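Local coordinates for protein dehydratase, IlvD/Edd family (PDB 5OYN) that catalyses the dehydration of D-xylonate to 2-dehydro-3-deoxy-D-arabinonate, and of D-gluconate about as efficiently, using a [2Fe-2S] cluster and magnesium, at residues A[104-109]-A[465-470]; A[457-462]-A[471-476]; A[491-496]-A[505-510]. One frame throughout, in Å; residues are numbered along the deposited sequence.

Interactions 1 and 2 meet along the loop that follows strand 455-460, their centres about 12 Å apart: the indole of Trp467 in interaction 1 packs on Ala462 and Val473 of interaction 2. Interaction 2 supplies Glu472, a magnesium ligand. Interaction 1 comes close to the same ion, the side chain of Thr107 lying about 7 Å from it and about 11 Å from the [2Fe-2S] cluster. Interaction 3, about 7 Å from interaction 2 between centres, continues the sheet, because strands 455-460 and 492-494 are neighbours; Leu457 N lies 3.0 Å from Pro491 O. Interactions 1 and 3 do not touch, their nearest atoms being about 5 Å apart.

Interaction 1 (A[104-109]-A[465-470]); sequences RRPTAA and IGWPGS
Trp467 opens the contact from the 465-470 side. Its CG stands anti to the backbone N (chi1 -161°), which brings the pyrrole edge of the indole to Pro106. NE1 donates a weak hydrogen bond to Pro106 O over 3.4 Å, the oxygen lying at the ring edge near its plane. Pro106 CB rests 3.6 Å from Trp467 CD1, so the proline offers its carbonyl to the ring edge while CB packs from out of the plane. Thr107 CG2 approaches CD1 obliquely, at 3.8 Å. Tryptophan suits the place because one flat side chain both donates a hydrogen bond and packs. Pro468 follows a cis peptide bond, as does Pro106, and its carbonyl O lies 3.6 Å from Thr107 CG2. At Gly469 the backbone has positive phi (67°), which favours glycine, and a side chain here would point at the methyl of Thr107. Ser470 turns its CB away and contributes its carbonyl. Thr107 OG1, anti to its own backbone N, donates to Ser470 O at 3.2 Å, meeting the oxygen in the carbonyl plane. The same OG1 accepts from Ala109 N at 3.2 Å along a nearly straight N-H (172°), a capping bond. Threonine thus uses its hydroxyl as donor and acceptor while its methyl packs on the loop, and this side chain lies about 5 Å from that of the magnesium ligand Glu101, bordering the metal site. Ala109 CB, small enough to come close, lies 3.4 Å from Ser470 O. The contact joins the loop between strand 90-95 and helix 109-125, in the N-terminal family region, to the loop after strand 455-460 in the C-terminal one. Arg597 of the second subunit makes a cation-pi contact with Trp467, and helix 564-572 packs through Gln566 on Pro106 and Pro468.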
loop_
_atom_site.group_PDB
_atom_site.type_symbol
_atom_site.label_atom_id
_atom_site.label_comp_id
_atom_site.label_asym_id
_atom_site.label_seq_id
_atom_site.Cartn_x
_atom_site.Cartn_y
_atom_site.Cartn_z
ATOM N N ARG A 104 22.878 -0.237 -13.249
ATOM C CA ARG A 104 22.542 -0.257 -14.667
ATOM C C ARG A 104 23.803 -0.415 -15.523
ATOM O O ARG A 104 24.768 0.340 -15.377
ATOM C CB ARG A 104 21.783 1.009 -15.053
ATOM C CG ARG A 104 21.710 1.227 -16.536
ATOM C CD ARG A 104 20.868 0.181 -17.235
ATOM N NE ARG A 104 20.318 0.729 -18.470
ATOM C CZ ARG A 104 20.716 0.395 -19.694
ATOM N NH1 ARG A 104 21.676 -0.503 -19.871
ATOM N NH2 ARG A 104 20.145 0.964 -20.747
ATOM N N ARG A 105 23.787 -1.401 -16.422
ATOM C CA ARG A 105 24.944 -1.756 -17.226
ATOM C C ARG A 105 24.566 -1.840 -18.700
ATOM O O ARG A 105 23.516 -2.391 -19.040
ATOM C CB ARG A 105 25.537 -3.086 -16.744
ATOM C CG ARG A 105 26.205 -2.958 -15.378
ATOM C CD ARG A 105 26.540 -4.306 -14.781
ATOM N NE ARG A 105 27.565 -5.000 -15.548
ATOM C CZ ARG A 105 28.031 -6.209 -15.249
ATOM N NH1 ARG A 105 27.568 -6.868 -14.191
ATOM N NH2 ARG A 105 28.967 -6.756 -16.012
ATOM N N PRO A 106 25.395 -1.309 -19.606
ATOM C CA PRO A 106 26.742 -0.748 -19.423
ATOM C C PRO A 106 26.820 0.535 -18.583
ATOM O O PRO A 106 27.807 0.708 -17.888
ATOM C CB PRO A 106 27.186 -0.469 -20.858
ATOM C CG PRO A 106 25.919 -0.192 -21.579
ATOM C CD PRO A 106 24.903 -1.119 -20.982
ATOM N N THR A 107 25.820 1.409 -18.650
ATOM C CA THR A 107 25.786 2.609 -17.819
ATOM C C THR A 107 24.372 3.165 -17.830
ATOM O O THR A 107 23.620 2.958 -18.788
ATOM C CB THR A 107 26.776 3.691 -18.292
ATOM O OG1 THR A 107 26.524 4.921 -17.593
ATOM C CG2 THR A 107 26.629 3.933 -19.776
ATOM N N ALA A 108 24.013 3.868 -16.751
ATOM C CA ALA A 108 22.698 4.498 -16.676
ATOM C C ALA A 108 22.588 5.751 -17.540
ATOM O O ALA A 108 21.470 6.252 -17.726
ATOM C CB ALA A 108 22.355 4.836 -15.226
ATOM N N ALA A 109 23.708 6.268 -18.071
ATOM C CA ALA A 109 23.623 7.389 -18.999
ATOM C C ALA A 109 22.785 7.040 -20.218
ATOM O O ALA A 109 22.205 7.935 -20.846
ATOM C CB ALA A 109 25.023 7.829 -19.429
ATOM N N ILE A 465 29.363 7.551 -27.570
ATOM C CA ILE A 465 29.357 6.615 -28.688
ATOM C C ILE A 465 30.202 5.390 -28.377
ATOM O O ILE A 465 29.811 4.259 -28.687
ATOM C CB ILE A 465 29.846 7.328 -29.969
ATOM C CG1 ILE A 465 29.023 8.594 -30.240
ATOM C CG2 ILE A 465 29.799 6.394 -31.164
ATOM C CD1 ILE A 465 27.583 8.321 -30.627
ATOM N N GLY A 466 31.354 5.597 -27.744
ATOM C CA GLY A 466 32.294 4.504 -27.569
ATOM C C GLY A 466 31.786 3.406 -26.651
ATOM O O GLY A 466 32.013 2.217 -26.909
ATOM N N TRP A 467 31.079 3.782 -25.572
ATOM C CA TRP A 467 30.807 2.835 -24.494
ATOM C C TRP A 467 29.712 1.813 -24.817
ATOM O O TRP A 467 29.938 0.606 -24.634
ATOM C CB TRP A 467 30.476 3.596 -23.213
ATOM C CG TRP A 467 30.621 2.752 -21.981
ATOM C CD1 TRP A 467 29.615 2.199 -21.244
ATOM C CD2 TRP A 467 31.843 2.352 -21.350
ATOM N NE1 TRP A 467 30.134 1.485 -20.197
ATOM C CE2 TRP A 467 31.500 1.562 -20.237
ATOM C CE3 TRP A 467 33.193 2.584 -21.620
ATOM C CZ2 TRP A 467 32.457 1.008 -19.388
ATOM C CZ3 TRP A 467 34.145 2.033 -20.773
ATOM C CH2 TRP A 467 33.771 1.252 -19.673
ATOM N N PRO A 468 28.509 2.223 -25.282
ATOM C CA PRO A 468 27.903 3.535 -25.550
ATOM C C PRO A 468 27.244 4.129 -24.327
ATOM O O PRO A 468 27.116 3.429 -23.330
ATOM C CB PRO A 468 26.857 3.227 -26.609
ATOM C CG PRO A 468 26.441 1.824 -26.321
ATOM C CD PRO A 468 27.612 1.123 -25.679
ATOM N N GLY A 469 26.811 5.390 -24.413
ATOM C CA GLY A 469 26.437 6.166 -23.242
ATOM C C GLY A 469 27.682 6.403 -22.423
ATOM O O GLY A 469 28.389 5.447 -22.118
ATOM N N SER A 470 28.009 7.643 -22.088
ATOM C CA SER A 470 29.277 7.876 -21.406
ATOM C C SER A 470 29.297 7.141 -20.068
ATOM O O SER A 470 28.251 6.887 -19.465
ATOM C CB SER A 470 29.489 9.371 -21.213
ATOM O OG SER A 470 28.243 10.011 -20.966
#

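Interaction 2 (A[457-462]-A[471-476]); sequences LVIRGA and AEVVNM. With MG (magnesium ion), chain E.
The carboxylate of Glu472 is the flat group that matters most here, and it serves the magnesium ion, not the facing strand. OE2 coordinates MG at 2.1 Å while OE1 stays 3.4 Å from MG, so the glutamate binds through one oxygen. Its chain is extended beyond CG and its CB points away from 457-462, which lets the acid reach the metal while its neighbours pack behind it. The one hydrogen bond between the segments runs from Ala471 N to Ala462 O, at 3.1 Å, with the donor 26° out of the carbonyl plane. Glu472 sits at the centre of an inverse gamma turn, closed by a weak bond from Val473 N to Ala471 O, and the chain bends there so that Val473 faces the strand. Val473 CG2 fits against Ala462 CB at 3.6 Å and against Ile459 CD1 at 3.8 Å, the isoleucine crossing it at about a right angle. Ala462 is small enough for that fit. Met476 covers the most surface. Its chain bends at chi3 (-71°) and brings CE to 3.5 Å from Ile459 CG2. The same methyl lies 3.5 Å from Leu457 O and 4.0 Å from Leu457 CB, a reach that suits a long, flexible side chain. Ile459, with CG1 anti to its backbone N, sends CD1 to Val473 and CG2 to Met476 and Val474, so its two branches serve different neighbours. Glu101, Asp138 and the carboxylated Lys139 complete the protein part of the magnesium site. Strand 455-460 lies in a mixed sheet between strands 426-435 and 492-494; Met476 also touches Phe434 of the former and Tyr440 of helix 436-443, and Val473 touches Ser437 of that helix.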
loop_
_atom_site.group_PDB
_atom_site.type_symbol
_atom_site.label_atom_id
_atom_site.label_comp_id
_atom_site.label_asym_id
_atom_site.label_seq_id
_atom_site.Cartn_x
_atom_site.Cartn_y
_atom_site.Cartn_z
ATOM N N LEU A 457 47.107 9.368 -16.155
ATOM C CA LEU A 457 46.338 8.216 -16.604
ATOM C C LEU A 457 45.200 8.662 -17.514
ATOM O O LEU A 457 44.428 9.567 -17.178
ATOM C CB LEU A 457 45.814 7.429 -15.408
ATOM C CG LEU A 457 46.918 7.109 -14.386
ATOM C CD1 LEU A 457 46.324 6.629 -13.068
ATOM C CD2 LEU A 457 47.924 6.093 -14.934
ATOM N N VAL A 458 45.124 8.043 -18.682
ATOM C CA VAL A 458 44.221 8.464 -19.738
ATOM C C VAL A 458 43.377 7.266 -20.129
ATOM O O VAL A 458 43.894 6.150 -20.262
ATOM C CB VAL A 458 44.986 9.024 -20.964
ATOM C CG1 VAL A 458 44.035 9.316 -22.118
ATOM C CG2 VAL A 458 45.746 10.281 -20.595
ATOM N N ILE A 459 42.077 7.493 -20.300
ATOM C CA ILE A 459 41.145 6.452 -20.700
ATOM C C ILE A 459 40.326 6.986 -21.864
ATOM O O ILE A 459 39.943 8.161 -21.871
ATOM C CB ILE A 459 40.246 6.015 -19.519
ATOM C CG1 ILE A 459 39.300 4.887 -19.940
ATOM C CG2 ILE A 459 39.476 7.200 -18.951
ATOM C CD1 ILE A 459 38.896 3.987 -18.796
ATOM N N ARG A 460 40.081 6.133 -22.858
ATOM C CA ARG A 460 39.361 6.536 -24.059
ATOM C C ARG A 460 38.388 5.440 -24.469
ATOM O O ARG A 460 38.529 4.276 -24.081
ATOM C CB ARG A 460 40.315 6.850 -25.226
ATOM C CG ARG A 460 41.199 5.676 -25.637
ATOM C CD ARG A 460 41.495 5.652 -27.138
ATOM N NE ARG A 460 42.623 4.761 -27.416
ATOM C CZ ARG A 460 43.857 5.171 -27.702
ATOM N NH1 ARG A 460 44.129 6.465 -27.768
ATOM N NH2 ARG A 460 44.820 4.283 -27.922
ATOM N N GLY A 461 37.408 5.829 -25.281
ATOM C CA GLY A 461 36.334 4.947 -25.677
ATOM C C GLY A 461 35.165 4.904 -24.721
ATOM O O GLY A 461 34.297 4.027 -24.860
ATOM N N ALA A 462 35.112 5.826 -23.756
ATOM C CA ALA A 462 34.079 5.846 -22.728
ATOM C C ALA A 462 33.097 6.998 -22.918
ATOM O O ALA A 462 32.446 7.428 -21.957
ATOM C CB ALA A 462 34.715 5.902 -21.337
ATOM N N ALA A 471 30.496 6.785 -19.606
ATOM C CA ALA A 471 30.655 5.951 -18.424
ATOM C C ALA A 471 31.507 6.634 -17.359
ATOM O O ALA A 471 32.436 7.392 -17.663
ATOM C CB ALA A 471 31.276 4.603 -18.781
ATOM N N GLU A 472 31.187 6.341 -16.095
ATOM C CA GLU A 472 31.892 6.901 -14.941
ATOM C C GLU A 472 33.124 6.050 -14.672
ATOM O O GLU A 472 33.152 5.230 -13.753
ATOM C CB GLU A 472 30.989 6.943 -13.711
ATOM C CG GLU A 472 29.803 7.912 -13.799
ATOM C CD GLU A 472 28.869 7.861 -12.571
ATOM O OE1 GLU A 472 28.970 6.961 -11.700
ATOM O OE2 GLU A 472 27.979 8.774 -12.502
ATOM N N VAL A 473 34.164 6.245 -15.487
ATOM C CA VAL A 473 35.380 5.429 -15.369
ATOM C C VAL A 473 36.677 6.243 -15.350
ATOM O O VAL A 473 37.772 5.671 -15.429
ATOM C CB VAL A 473 35.453 4.384 -16.501
ATOM C CG1 VAL A 473 34.343 3.345 -16.359
ATOM C CG2 VAL A 473 35.425 5.062 -17.867
ATOM N N VAL A 474 36.579 7.567 -15.225
ATOM C CA VAL A 474 37.778 8.392 -15.333
ATOM C C VAL A 474 38.531 8.486 -14.005
ATOM O O VAL A 474 39.753 8.688 -13.999
ATOM C CB VAL A 474 37.422 9.786 -15.880
ATOM C CG1 VAL A 474 38.641 10.701 -15.882
ATOM C CG2 VAL A 474 36.862 9.672 -17.298
ATOM N N ASN A 475 37.857 8.330 -12.864
ATOM C CA ASN A 475 38.570 8.445 -11.593
ATOM C C ASN A 475 39.504 7.250 -11.371
ATOM O O ASN A 475 39.370 6.519 -10.381
ATOM C CB ASN A 475 37.590 8.622 -10.417
ATOM C CG ASN A 475 36.493 7.552 -10.365
ATOM O OD1 ASN A 475 35.872 7.218 -11.377
ATOM N ND2 ASN A 475 36.237 7.032 -9.170
ATOM N N MET A 476 40.464 7.065 -12.287
ATOM C CA MET A 476 41.454 5.995 -12.189
ATOM C C MET A 476 42.415 6.240 -11.033
ATOM O O MET A 476 42.790 7.382 -10.752
ATOM C CB MET A 476 42.244 5.885 -13.491
ATOM C CG MET A 476 41.481 5.245 -14.636
ATOM S SD MET A 476 42.246 5.487 -16.264
ATOM C CE MET A 476 41.933 7.233 -16.482
HETATM MG MG MG E . 26.138 8.908 -11.525
HETATM O O HOH W 1 27.192 10.072 -10.035
#

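Interaction 3 (A[491-496]-A[505-510]); sequences PTLGDG and PSILNA
Backbone hydrogen bonds carry most of this contact. Ile507 N donates to Thr492 O at 2.9 Å, nearly straight at 168°, and Ile507 O accepts from Gly494 N at 3.2 Å, so Ile507 brackets Leu493 in a single parallel bridge. Leu493 CA adds a CA-H...O contact to Ile507 O at 3.3 Å. Farther along, Asn509 N reaches Gly496 O at 3.0 Å. Asn509 has a positive phi (63°), a conformation asparagine tolerates better than most residues. Segments 492-494 and 507-510 run 4° from parallel, their axes 5.1 Å apart. The bridge thus joins two sheets edge to edge: strand 492-494 is the outer strand of a mixed sheet beside 455-460, and strand 507-511 is the outer strand of an antiparallel one beside 401-404. Among side chains, the polar pair is Thr492 and Ser506, whose hydroxyls meet tip to tip, Thr492 OG1 donating to Ser506 OG at 2.7 Å; Ser506 OG is also bonded to Gln498 OE1. An alanine in place of Thr492 would probably leave Ser506 OG less firmly held and thin the packing that CG2 makes on Met476 O. Asp495 leads its carboxylate away from 505-510, to the backbone N of Gly461 and Ala462, and Asn509 ND2 bonds to Gln290 OE1. Apolar contact comes from Leu493 CD1 against Ile507 CG2 at 3.6 Å, the two branched chains crossing obliquely. Ala510 CB lies 3.5 Å from Gly494 O, its small methyl fitting beside the carbonyl.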
loop_
_atom_site.group_PDB
_atom_site.type_symbol
_atom_site.label_atom_id
_atom_site.label_comp_id
_atom_site.label_asym_id
_atom_site.label_seq_id
_atom_site.Cartn_x
_atom_site.Cartn_y
_atom_site.Cartn_z
ATOM N N PRO A 491 47.308 12.598 -11.959
ATOM C CA PRO A 491 46.380 13.312 -12.836
ATOM C C PRO A 491 45.649 12.341 -13.747
ATOM O O PRO A 491 46.162 11.277 -14.105
ATOM C CB PRO A 491 47.284 14.269 -13.623
ATOM C CG PRO A 491 48.684 13.888 -13.281
ATOM C CD PRO A 491 48.640 13.220 -11.956
ATOM N N THR A 492 44.420 12.710 -14.095
ATOM C CA THR A 492 43.505 11.804 -14.770
ATOM C C THR A 492 42.804 12.566 -15.876
ATOM O O THR A 492 42.508 13.759 -15.733
ATOM C CB THR A 492 42.471 11.203 -13.796
ATOM O OG1 THR A 492 42.083 12.189 -12.825
ATOM C CG2 THR A 492 43.044 9.987 -13.073
ATOM N N LEU A 493 42.561 11.873 -16.988
ATOM C CA LEU A 493 41.911 12.488 -18.134
ATOM C C LEU A 493 41.265 11.398 -18.976
ATOM O O LEU A 493 41.824 10.307 -19.110
ATOM C CB LEU A 493 42.921 13.292 -18.964
ATOM C CG LEU A 493 42.491 13.728 -20.364
ATOM C CD1 LEU A 493 42.996 15.117 -20.607
ATOM C CD2 LEU A 493 43.050 12.784 -21.415
ATOM N N GLY A 494 40.093 11.698 -19.535
ATOM C CA GLY A 494 39.412 10.740 -20.392
ATOM C C GLY A 494 38.210 11.365 -21.067
ATOM O O GLY A 494 37.785 12.474 -20.722
ATOM N N ASP A 495 37.668 10.634 -22.046
ATOM C CA ASP A 495 36.485 11.075 -22.780
ATOM C C ASP A 495 35.188 10.537 -22.178
ATOM O O ASP A 495 34.114 10.725 -22.769
ATOM C CB ASP A 495 36.586 10.687 -24.268
ATOM C CG ASP A 495 36.625 9.174 -24.495
ATOM O OD1 ASP A 495 36.847 8.423 -23.519
ATOM O OD2 ASP A 495 36.433 8.730 -25.656
ATOM N N GLY A 496 35.270 9.873 -21.026
ATOM C CA GLY A 496 34.117 9.493 -20.249
ATOM C C GLY A 496 33.892 10.424 -19.074
ATOM O O GLY A 496 34.353 11.572 -19.054
ATOM N N PRO A 505 40.596 15.000 -9.047
ATOM C CA PRO A 505 40.541 16.226 -9.869
ATOM C C PRO A 505 40.731 15.924 -11.350
ATOM O O PRO A 505 41.703 16.328 -11.971
ATOM C CB PRO A 505 41.689 17.062 -9.288
ATOM C CG PRO A 505 42.682 16.050 -8.822
ATOM C CD PRO A 505 41.899 14.832 -8.377
ATOM N N SER A 506 39.790 15.189 -11.923
ATOM C CA SER A 506 39.981 14.662 -13.261
ATOM C C SER A 506 39.625 15.701 -14.312
ATOM O O SER A 506 38.894 16.659 -14.058
ATOM C CB SER A 506 39.125 13.413 -13.482
ATOM O OG SER A 506 39.451 12.381 -12.570
ATOM N N ILE A 507 40.147 15.481 -15.516
ATOM C CA ILE A 507 39.731 16.202 -16.711
ATOM C C ILE A 507 38.740 15.313 -17.455
ATOM O O ILE A 507 39.089 14.212 -17.903
ATOM C CB ILE A 507 40.937 16.578 -17.587
ATOM C CG1 ILE A 507 41.746 17.671 -16.901
ATOM C CG2 ILE A 507 40.478 17.088 -18.954
ATOM C CD1 ILE A 507 43.220 17.394 -16.879
ATOM N N LEU A 508 37.506 15.792 -17.594
ATOM C CA LEU A 508 36.370 14.925 -17.871
ATOM C C LEU A 508 35.570 15.429 -19.053
ATOM O O LEU A 508 35.653 16.600 -19.432
ATOM C CB LEU A 508 35.417 14.843 -16.673
ATOM C CG LEU A 508 36.014 14.212 -15.437
ATOM C CD1 LEU A 508 35.795 15.133 -14.271
ATOM C CD2 LEU A 508 35.347 12.884 -15.221
ATOM N N ASN A 509 34.745 14.520 -19.583
ATOM C CA ASN A 509 33.733 14.824 -20.597
ATOM C C ASN A 509 34.364 15.332 -21.890
ATOM O O ASN A 509 33.779 16.168 -22.589
ATOM C CB ASN A 509 32.701 15.836 -20.076
ATOM C CG ASN A 509 32.077 15.419 -18.751
ATOM O OD1 ASN A 509 32.140 14.251 -18.351
ATOM N ND2 ASN A 509 31.463 16.378 -18.063
ATOM N N ALA A 510 35.558 14.829 -22.212
ATOM C CA ALA A 510 36.327 15.369 -23.327
ATOM C C ALA A 510 35.578 15.154 -24.632
ATOM O O ALA A 510 35.278 14.017 -25.006
ATOM C CB ALA A 510 37.707 14.718 -23.388
#